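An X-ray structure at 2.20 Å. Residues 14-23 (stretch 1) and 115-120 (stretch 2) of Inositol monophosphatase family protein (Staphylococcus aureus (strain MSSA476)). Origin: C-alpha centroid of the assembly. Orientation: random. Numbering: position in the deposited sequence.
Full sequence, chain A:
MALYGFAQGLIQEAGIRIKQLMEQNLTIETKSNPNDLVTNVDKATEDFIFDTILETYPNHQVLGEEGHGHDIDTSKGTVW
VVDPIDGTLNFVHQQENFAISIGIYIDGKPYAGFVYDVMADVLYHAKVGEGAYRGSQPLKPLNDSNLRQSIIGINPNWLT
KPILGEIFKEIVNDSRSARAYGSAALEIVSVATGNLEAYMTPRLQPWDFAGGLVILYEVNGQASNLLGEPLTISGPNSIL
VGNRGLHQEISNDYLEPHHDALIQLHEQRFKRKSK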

# COMPACT_ATOMS: atom_id res chain seq x y z
N ALA A 14 6.25 -1.86 24.24
CA ALA A 14 5.35 -2.90 23.70
C ALA A 14 5.74 -3.30 22.27
O ALA A 14 5.56 -4.44 21.89
CB ALA A 14 3.91 -2.43 23.72
N GLY A 15 6.28 -2.36 21.48
CA GLY A 15 6.79 -2.71 20.14
C GLY A 15 7.97 -3.68 20.21
O GLY A 15 7.98 -4.70 19.51
N ILE A 16 8.93 -3.38 21.09
CA ILE A 16 10.07 -4.26 21.33
C ILE A 16 9.65 -5.68 21.71
O ILE A 16 10.23 -6.65 21.24
CB ILE A 16 11.06 -3.63 22.34
CG1 ILE A 16 11.78 -2.48 21.63
CG2 ILE A 16 12.07 -4.64 22.87
CD1 ILE A 16 12.72 -1.68 22.48
N ARG A 17 8.63 -5.80 22.54
CA ARG A 17 8.09 -7.12 22.88
C ARG A 17 7.39 -7.83 21.74
O ARG A 17 7.43 -9.06 21.71
CB ARG A 17 7.18 -7.04 24.09
CG ARG A 17 7.96 -6.63 25.32
CD ARG A 17 7.03 -6.17 26.42
NE ARG A 17 6.31 -7.28 27.05
CZ ARG A 17 6.42 -7.67 28.33
NH1 ARG A 17 7.25 -7.07 29.19
NH2 ARG A 17 5.70 -8.69 28.75
N ILE A 18 6.75 -7.08 20.83
CA ILE A 18 6.23 -7.70 19.59
C ILE A 18 7.36 -8.31 18.74
O ILE A 18 7.25 -9.47 18.35
CB ILE A 18 5.36 -6.74 18.72
CG1 ILE A 18 4.03 -6.50 19.41
CG2 ILE A 18 5.11 -7.31 17.33
CD1 ILE A 18 3.04 -5.66 18.63
N LYS A 19 8.44 -7.57 18.49
CA LYS A 19 9.59 -8.12 17.71
C LYS A 19 10.26 -9.34 18.40
O LYS A 19 10.65 -10.29 17.74
CB LYS A 19 10.64 -7.04 17.37
CG LYS A 19 10.03 -5.77 16.79
CD LYS A 19 10.80 -5.13 15.64
CE LYS A 19 12.21 -4.67 15.99
NZ LYS A 19 12.34 -4.01 17.32
N GLN A 20 10.36 -9.31 19.72
CA GLN A 20 10.86 -10.47 20.48
C GLN A 20 10.00 -11.72 20.29
O GLN A 20 10.55 -12.81 20.12
CB GLN A 20 10.96 -10.15 21.98
CG GLN A 20 12.22 -9.41 22.33
CD GLN A 20 12.20 -8.80 23.72
OE1 GLN A 20 11.32 -9.08 24.55
NE2 GLN A 20 13.16 -7.94 23.97
N LEU A 21 8.67 -11.56 20.34
CA LEU A 21 7.78 -12.68 20.11
C LEU A 21 7.90 -13.22 18.67
O LEU A 21 7.94 -14.45 18.47
CB LEU A 21 6.34 -12.38 20.53
CG LEU A 21 6.17 -12.33 22.07
CD1 LEU A 21 4.88 -11.65 22.51
CD2 LEU A 21 6.25 -13.70 22.73
N MET A 22 8.01 -12.32 17.69
CA MET A 22 8.19 -12.74 16.32
C MET A 22 9.50 -13.50 16.13
O MET A 22 9.52 -14.55 15.49
CB MET A 22 8.13 -11.55 15.36
CG MET A 22 6.74 -10.91 15.25
SD MET A 22 6.83 -9.25 14.57
CE MET A 22 7.19 -9.61 12.83
N GLU A 23 10.60 -12.98 16.70
CA GLU A 23 11.91 -13.70 16.70
C GLU A 23 11.81 -15.16 17.25
O GLU A 23 12.20 -16.09 16.54
CB GLU A 23 13.01 -12.91 17.44
CG GLU A 23 13.55 -11.70 16.67
CD GLU A 23 14.27 -10.68 17.55
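Stretch 2 115-120: VYDVMA

Stretch 2 (Val-115 to Ala-120) enters as an extended strand segment and then turns beside the helix of stretch 1, so that later residues meet later turns: Val-118 lies nearest Gly-15 (CA to CA 5.5 Å) and Met-119 nearest Lys-19 (CA to CA 7.9 Å). From Val-118 to Ala-120 phi and psi are all negative, and weak bonds from Ala-120 N to Asp-117 O and to Asp-117 OD1, each 3.3 Å, brace the turn. No direct hydrogen bond joins the stretches.

The backbones come closest where Gly-15 presents its CA to the edge of the Tyr-116 ring, 3.7 Å from Tyr-116 CE2. An ideal CB on Gly-15 would point at stretch 2 and fall 2.3 Å from Tyr-116 CE2, so the approach depends on the bare glycine. Gly-15 O also lies 3.8 Å from Val-118 CG1.

Apolar contacts centre on Val-118, chi1 t, which points toward the helix and has the most covered surface. Val-118 CG1 lies 3.9 Å from the methylene Lys-19 CG and 4.4 Å from Ile-18 CG2. Met-119 leaves its backbone sideways, but with all three chi angles m, Met-119 SD comes within 3.7 Å of Lys-19 CD and 3.9 Å of Met-22 CE.

A water bridges the stretches through polar groups, its O accepting from Lys-19 NZ (3.2 Å) and donating to Tyr-116 OH (2.9 Å) and Val-118 O (3.1 Å).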

# COMPACT_ATOMS: atom_id res chain seq x y z
N VAL A 115 0.30 6.16 16.94
CA VAL A 115 0.34 4.98 16.06
C VAL A 115 1.80 4.60 15.75
O VAL A 115 2.56 5.40 15.19
CB VAL A 115 -0.64 5.00 14.83
CG1 VAL A 115 -1.67 6.10 14.87
CG2 VAL A 115 0.01 5.01 13.51
N TYR A 116 2.19 3.41 16.21
CA TYR A 116 3.59 2.99 16.21
C TYR A 116 3.78 1.96 15.15
O TYR A 116 3.23 0.87 15.27
CB TYR A 116 4.01 2.41 17.57
CG TYR A 116 5.49 2.05 17.69
CD1 TYR A 116 6.49 2.79 17.04
CD2 TYR A 116 5.91 0.99 18.51
CE1 TYR A 116 7.85 2.47 17.17
CE2 TYR A 116 7.26 0.68 18.63
CZ TYR A 116 8.22 1.42 17.95
OH TYR A 116 9.54 1.11 18.04
N ASP A 117 4.52 2.32 14.10
CA ASP A 117 4.79 1.39 13.00
C ASP A 117 5.97 0.55 13.52
O ASP A 117 7.11 0.96 13.46
CB ASP A 117 5.12 2.14 11.67
CG ASP A 117 5.40 1.20 10.50
OD1 ASP A 117 5.81 0.02 10.73
OD2 ASP A 117 5.23 1.65 9.34
N VAL A 118 5.63 -0.58 14.08
CA VAL A 118 6.57 -1.37 14.84
C VAL A 118 7.79 -1.78 14.00
O VAL A 118 8.91 -1.64 14.48
CB VAL A 118 5.90 -2.65 15.41
CG1 VAL A 118 6.93 -3.55 16.05
CG2 VAL A 118 4.80 -2.27 16.41
N MET A 119 7.58 -2.25 12.77
CA MET A 119 8.67 -2.77 12.00
C MET A 119 9.55 -1.72 11.35
O MET A 119 10.70 -2.02 11.03
CB MET A 119 8.23 -3.84 11.00
CG MET A 119 7.58 -5.07 11.64
SD MET A 119 8.30 -5.90 13.08
CE MET A 119 9.69 -6.63 12.22
N ALA A 120 9.08 -0.49 11.20
CA ALA A 120 9.99 0.60 10.79
C ALA A 120 10.56 1.40 11.95
O ALA A 120 11.37 2.29 11.76
CB ALA A 120 9.27 1.52 9.86
O HOH W 1 10.23 -1.56 17.23